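Local structure of prolyl endopeptidase (Myxococcus xanthus, 2BKL) at residues V18-P23 with E585-L590; F421-S424 with T428-P431; A513-L516 with K520-Q523. The protein probably cleaves oligopeptides on the carboxyl side of proline and, less readily, alanine, as a serine peptidase of the prolyl oligopeptidase family. All coordinates share one frame; numbering follows the deposited sequence.

Interaction 1 (V18-P23 with E585-L590); sequences VQVADP and EDFKTL
Val18 and Val20, two residues apart on one strand, meet the far end of the Phe587 ring, and the contact between the segments is wholly apolar. The ring comes edge on, with both valines near its plane. CB of Val18 lies 3.8 Å from CE2 of Phe587, and CG2 of Val20 lies 3.7 Å from CZ of Phe587, so the outer rim of the ring abuts two branched side chains set next to each other. Phe587 reaches that far from its helix because CG stands anti to the backbone N (chi1 167°), which carries the ring out toward the strand. In Val20 it is CG2, the methyl anti to the carbonyl carbon, that does the touching. No hydrogen bond joins the segments, whose nearest CA atoms, in Val18 and Lys588, are still 9.4 Å apart; the ring and the valine side chains bridge the distance. Replacing Phe587 by an alanine would probably take from both valines the aromatic rim they rest on and open a gap between strand and helix. His16 and His591 meet the same ring from outside the pair. The contact thus lays the two-stranded antiparallel sheet of 12-15 and 18-21 against helix 584-593 of the hydrolase part, with Leu15 also touching Phe587.

Interaction 2 (F421-S424 with T428-P431); sequences FYAS and TKVP
Strands 421-423 and 429-431 run antiparallel, their short axes 4.4 Å apart at closest and their directions 143° apart, with Tyr422 and Val430 as the hydrogen-bonded pair. Tyr422 N donates to Val430 O at 3.0 Å, and Val430 N returns a bond of 2.8 Å to Tyr422 O. Beyond them Ser424 N reaches Thr428 O at 2.9 Å, where the chain is about to turn. This is the closed end of a beta hairpin, formed by the first two strands of the mixed sheet in the alpha/beta hydrolase domain; strand 415-423 is an outermost strand of that sheet. On one face, CB of Val430 sits over the Tyr422 ring, 3.9 Å from its centroid and offset toward the rim, in a CH-pi contact. The ring is placed there by a chi1 of 65°, which sets CG between the backbone N and the carbonyl carbon. CG1 of Val430 continues to the phenol oxygen, 3.3 Å from Tyr422 OH, while that hydroxyl is hydrogen-bonded to the backbone O of Asp508 in helix 503-518. The carboxylate of Asp508 takes part too, bonding Ser424 OG. On the other face, CE1 of Phe421 rests 3.8 Å from CB of Pro431, and Ala423 and Lys429 form a non-hydrogen-bonded pair.

Interaction 3 (A513-L516 with K520-Q523); sequences AEYL and KYTQ
Where the helix holding Ala513-Leu516 ends, the chain folds back and the segment Lys520-Gln523 returns its backbone N-H groups to the last carbonyls. Two bonds, Tyr521 N to Leu516 O and Lys520 N to the backbone O of Val517, make a Schellman motif, with Lys520 as its C-prime residue at positive phi (72°). Tyr521 N lies 3.1 Å from Leu516 O, nearly in line with the carbonyl bond, although the angle at the hydrogen is only 140°. Thr522 N adds a weak bond of 3.5 Å to the same Leu516 O, so the last turn is closed as the chain leaves for strand 527-532.

The side chains follow the reversal of the backbone. CG of Tyr521 is anti to its carbonyl carbon (chi1 -65°), and the ring is thereby brought up to Leu516, whose carbonyl oxygen is in the ring plane at its edge. CD2 of Leu516 packs on CD2 of Tyr521 at 3.9 Å, the two side chains running at a slant to each other. On another side of Leu516, its CB meets CG2 of Thr522 at 4.0 Å, while Thr522 OG1 is directed to Ala446 O, a hydrogen bond that ties the turn to the loop before strand 448-451. Met432 and Thr448 touch Leu516 as well, so the helix end is seated on strands of the central alpha/beta hydrolase sheet. The ring of Tyr521 also makes a cation-pi contact with Arg442, and its hydroxyl is hydrogen-bonded to Glu418 of strand 415-423. The rings of Tyr515 and Tyr521 come no nearer than 4.3 Å, Tyr515 CE1 to Tyr521 CE2, and the two hydroxyls are joined by a water that lies 2.6 Å from Tyr515 OH and donates to Tyr521 OH at 2.7 Å.

Overall arrangement
Interactions 2 and 3 are neighbours, their centres about 14 Å apart, and they touch where CB of Tyr422 meets CD2 of Tyr515 at 3.6 Å; helix 503-518 thus serves both, its middle meeting the hairpin and its end forming the turn. Interaction 1 stands apart, its centre about 31 Å from that of interaction 2 and 33 Å from that of interaction 3, and it joins residues far apart in sequence, whereas the others are local reversals. Chemistry follows place: interaction 1 is buried and purely apolar, interaction 2 is a partly exposed hairpin ruled by backbone bonds, and interaction 3, mostly buried, combines a helix end with apolar and water-mediated contacts.

Interaction 1 (V18-P23 with E585-L590)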
# COMPACT_ATOMS: atom_id res chain seq x y z
N VAL A 18 2.19 27.23 -22.18
CA VAL A 18 3.54 26.71 -22.04
C VAL A 18 3.73 25.51 -22.97
O VAL A 18 2.90 24.61 -22.97
CB VAL A 18 3.78 26.21 -20.59
CG1 VAL A 18 5.12 25.49 -20.48
CG2 VAL A 18 3.70 27.36 -19.60
N GLN A 19 4.82 25.49 -23.72
CA GLN A 19 5.20 24.36 -24.57
C GLN A 19 5.72 23.22 -23.70
O GLN A 19 6.62 23.41 -22.87
CB GLN A 19 6.28 24.77 -25.57
CG GLN A 19 5.89 25.91 -26.49
CD GLN A 19 4.73 25.56 -27.37
OE1 GLN A 19 3.61 26.02 -27.15
NE2 GLN A 19 4.98 24.73 -28.38
N VAL A 20 5.15 22.04 -23.90
CA VAL A 20 5.58 20.81 -23.22
C VAL A 20 5.97 19.79 -24.29
O VAL A 20 5.14 19.38 -25.07
CB VAL A 20 4.45 20.24 -22.35
CG1 VAL A 20 4.88 18.96 -21.63
CG2 VAL A 20 3.99 21.27 -21.34
N ALA A 21 7.22 19.36 -24.27
CA ALA A 21 7.72 18.35 -25.20
C ALA A 21 7.51 16.94 -24.66
O ALA A 21 7.69 16.67 -23.47
CB ALA A 21 9.19 18.60 -25.49
N ASP A 22 7.17 16.02 -25.56
CA ASP A 22 6.87 14.64 -25.24
C ASP A 22 7.52 13.74 -26.30
O ASP A 22 6.83 13.17 -27.14
CB ASP A 22 5.36 14.44 -25.15
CG ASP A 22 4.93 13.22 -24.37
OD1 ASP A 22 5.71 12.23 -24.21
OD2 ASP A 22 3.77 13.17 -23.90
N PRO A 23 8.83 13.62 -26.29
CA PRO A 23 9.52 12.92 -27.38
C PRO A 23 9.16 11.46 -27.53
O PRO A 23 9.25 10.92 -28.64
CB PRO A 23 11.01 13.09 -27.03
CG PRO A 23 11.04 13.50 -25.62
CD PRO A 23 9.77 14.22 -25.33
N GLU A 585 -3.03 26.28 -12.33
CA GLU A 585 -2.15 26.36 -11.16
C GLU A 585 -1.57 24.98 -10.85
O GLU A 585 -0.40 24.87 -10.49
CB GLU A 585 -2.87 26.94 -9.93
CG GLU A 585 -3.07 28.47 -9.96
CD GLU A 585 -1.81 29.27 -10.35
OE1 GLU A 585 -0.71 29.06 -9.76
OE2 GLU A 585 -1.93 30.14 -11.25
N ASP A 586 -2.40 23.95 -10.97
CA ASP A 586 -1.92 22.59 -10.74
C ASP A 586 -0.84 22.24 -11.75
O ASP A 586 0.14 21.57 -11.41
CB ASP A 586 -3.01 21.55 -10.91
CG ASP A 586 -4.11 21.60 -9.86
OD1 ASP A 586 -4.15 22.54 -9.02
OD2 ASP A 586 -5.00 20.70 -9.83
N PHE A 587 -1.04 22.62 -13.01
CA PHE A 587 -0.06 22.35 -14.05
C PHE A 587 1.29 22.93 -13.70
O PHE A 587 2.31 22.27 -13.89
CB PHE A 587 -0.53 22.92 -15.41
CG PHE A 587 0.54 22.96 -16.46
CD1 PHE A 587 0.96 21.80 -17.08
CD2 PHE A 587 1.15 24.15 -16.81
CE1 PHE A 587 1.98 21.82 -18.04
CE2 PHE A 587 2.18 24.17 -17.75
CZ PHE A 587 2.56 23.01 -18.39
N LYS A 588 1.33 24.16 -13.21
CA LYS A 588 2.60 24.79 -12.90
C LYS A 588 3.37 23.95 -11.86
O LYS A 588 4.55 23.68 -12.00
CB LYS A 588 2.43 26.21 -12.39
CG LYS A 588 3.75 26.89 -12.11
CD LYS A 588 3.58 28.40 -12.01
CE LYS A 588 4.94 29.08 -11.79
NZ LYS A 588 5.56 28.63 -10.51
N THR A 589 2.66 23.51 -10.83
CA THR A 589 3.24 22.66 -9.81
C THR A 589 3.77 21.34 -10.37
O THR A 589 4.89 20.96 -10.11
CB THR A 589 2.17 22.37 -8.73
OG1 THR A 589 1.91 23.59 -8.00
CG2 THR A 589 2.65 21.35 -7.69
N LEU A 590 2.92 20.64 -11.11
CA LEU A 590 3.26 19.31 -11.64
C LEU A 590 4.39 19.38 -12.64
O LEU A 590 5.31 18.55 -12.60
CB LEU A 590 2.01 18.70 -12.27
CG LEU A 590 0.89 18.35 -11.29
CD1 LEU A 590 -0.44 18.29 -12.04
CD2 LEU A 590 1.21 17.05 -10.57

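Interaction 2 (F421-S424 with T428-P431)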
# COMPACT_ATOMS: atom_id res chain seq x y z
N PHE A 421 16.87 11.88 13.53
CA PHE A 421 16.10 13.02 13.13
C PHE A 421 16.98 14.02 12.43
O PHE A 421 17.96 14.51 13.03
CB PHE A 421 15.36 13.62 14.33
CG PHE A 421 14.55 12.63 15.08
CD1 PHE A 421 13.26 12.38 14.68
CD2 PHE A 421 15.06 11.93 16.14
CE1 PHE A 421 12.48 11.44 15.33
CE2 PHE A 421 14.25 10.96 16.80
CZ PHE A 421 12.98 10.72 16.35
N TYR A 422 16.67 14.36 11.19
CA TYR A 422 17.51 15.28 10.42
C TYR A 422 16.68 16.48 9.98
O TYR A 422 15.45 16.41 9.90
CB TYR A 422 18.15 14.57 9.21
CG TYR A 422 17.18 14.08 8.18
CD1 TYR A 422 16.61 12.81 8.25
CD2 TYR A 422 16.78 14.90 7.13
CE1 TYR A 422 15.68 12.40 7.32
CE2 TYR A 422 15.87 14.47 6.20
CZ TYR A 422 15.32 13.23 6.30
OH TYR A 422 14.39 12.81 5.38
N ALA A 423 17.32 17.60 9.70
CA ALA A 423 16.64 18.80 9.25
C ALA A 423 16.57 18.83 7.75
O ALA A 423 17.57 18.64 7.07
CB ALA A 423 17.34 20.03 9.76
N SER A 424 15.37 19.08 7.24
CA SER A 424 15.12 19.37 5.84
C SER A 424 15.49 20.80 5.54
O SER A 424 15.81 21.55 6.45
CB SER A 424 13.65 19.11 5.52
OG SER A 424 13.47 19.01 4.13
N THR A 428 12.32 21.59 8.97
CA THR A 428 11.53 20.47 9.47
C THR A 428 12.40 19.29 9.91
O THR A 428 13.27 18.85 9.17
CB THR A 428 10.53 19.99 8.39
OG1 THR A 428 9.65 21.07 8.02
CG2 THR A 428 9.58 18.90 8.96
N LYS A 429 12.13 18.76 11.11
CA LYS A 429 12.83 17.59 11.61
C LYS A 429 12.12 16.33 11.15
O LYS A 429 10.96 16.09 11.50
CB LYS A 429 12.93 17.64 13.15
CG LYS A 429 13.40 18.99 13.74
CD LYS A 429 14.70 19.49 13.10
CE LYS A 429 15.15 20.81 13.69
NZ LYS A 429 14.19 21.92 13.50
N VAL A 430 12.82 15.55 10.34
CA VAL A 430 12.25 14.39 9.71
C VAL A 430 12.84 13.13 10.33
O VAL A 430 14.07 13.05 10.47
CB VAL A 430 12.56 14.38 8.21
CG1 VAL A 430 11.94 13.13 7.54
CG2 VAL A 430 12.08 15.66 7.52
N PRO A 431 12.03 12.16 10.74
CA PRO A 431 12.58 10.90 11.25
C PRO A 431 13.10 9.98 10.16
O PRO A 431 12.62 10.01 9.02
CB PRO A 431 11.42 10.23 11.94
CG PRO A 431 10.28 11.22 11.90
CD PRO A 431 10.56 12.16 10.77

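Interaction 3 (A513-L516 with K520-Q523)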
# COMPACT_ATOMS: atom_id res chain seq x y z
N ALA A 513 19.50 11.77 2.08
CA ALA A 513 20.69 11.33 1.39
C ALA A 513 21.91 12.10 1.83
O ALA A 513 22.98 11.53 2.02
CB ALA A 513 20.51 11.46 -0.12
N GLU A 514 21.75 13.39 2.04
CA GLU A 514 22.86 14.21 2.50
C GLU A 514 23.24 13.82 3.94
O GLU A 514 24.42 13.77 4.29
CB GLU A 514 22.51 15.69 2.47
CG GLU A 514 22.42 16.27 1.06
CD GLU A 514 21.76 17.66 1.03
OE1 GLU A 514 20.86 17.97 1.84
OE2 GLU A 514 22.20 18.48 0.20
N TYR A 515 22.24 13.54 4.77
CA TYR A 515 22.49 13.15 6.17
C TYR A 515 23.32 11.86 6.25
O TYR A 515 24.26 11.76 7.02
CB TYR A 515 21.17 12.96 6.91
CG TYR A 515 21.33 12.42 8.30
CD1 TYR A 515 21.36 11.05 8.54
CD2 TYR A 515 21.47 13.25 9.39
CE1 TYR A 515 21.55 10.54 9.81
CE2 TYR A 515 21.61 12.76 10.64
CZ TYR A 515 21.63 11.40 10.88
OH TYR A 515 21.83 10.89 12.14
N LEU A 516 22.99 10.86 5.45
CA LEU A 516 23.69 9.59 5.49
C LEU A 516 25.17 9.75 5.13
O LEU A 516 26.02 9.04 5.66
CB LEU A 516 23.01 8.57 4.59
CG LEU A 516 21.61 8.18 5.04
CD1 LEU A 516 20.86 7.46 3.95
CD2 LEU A 516 21.68 7.29 6.26
N LYS A 520 28.63 9.72 7.99
CA LYS A 520 29.71 8.75 7.77
C LYS A 520 29.20 7.32 7.54
O LYS A 520 29.95 6.37 7.70
CB LYS A 520 30.77 8.81 8.88
CG LYS A 520 31.39 10.19 9.08
CD LYS A 520 32.14 10.68 7.86
CE LYS A 520 32.96 11.93 8.20
NZ LYS A 520 33.24 12.76 7.00
N TYR A 521 27.95 7.16 7.12
CA TYR A 521 27.51 5.85 6.69
C TYR A 521 28.04 5.54 5.30
O TYR A 521 28.43 4.42 5.03
CB TYR A 521 26.00 5.74 6.68
CG TYR A 521 25.36 5.85 8.04
CD1 TYR A 521 25.27 4.75 8.88
CD2 TYR A 521 24.83 7.05 8.49
CE1 TYR A 521 24.69 4.85 10.14
CE2 TYR A 521 24.26 7.16 9.74
CZ TYR A 521 24.16 6.04 10.54
OH TYR A 521 23.58 6.11 11.81
N THR A 522 28.06 6.52 4.44
CA THR A 522 28.21 6.26 3.01
C THR A 522 28.73 7.48 2.26
O THR A 522 29.06 8.52 2.85
CB THR A 522 26.87 5.74 2.47
OG1 THR A 522 27.01 5.18 1.16
CG2 THR A 522 25.82 6.82 2.35
N GLN A 523 28.80 7.35 0.95
CA GLN A 523 29.14 8.46 0.04
C GLN A 523 28.25 8.31 -1.20
O GLN A 523 27.68 7.25 -1.42
CB GLN A 523 30.62 8.48 -0.33
CG GLN A 523 31.10 7.20 -0.95
CD GLN A 523 32.56 7.28 -1.40
OE1 GLN A 523 32.92 8.19 -2.14
NE2 GLN A 523 33.37 6.34 -0.96
O HOH W 1 23.23 8.73 12.45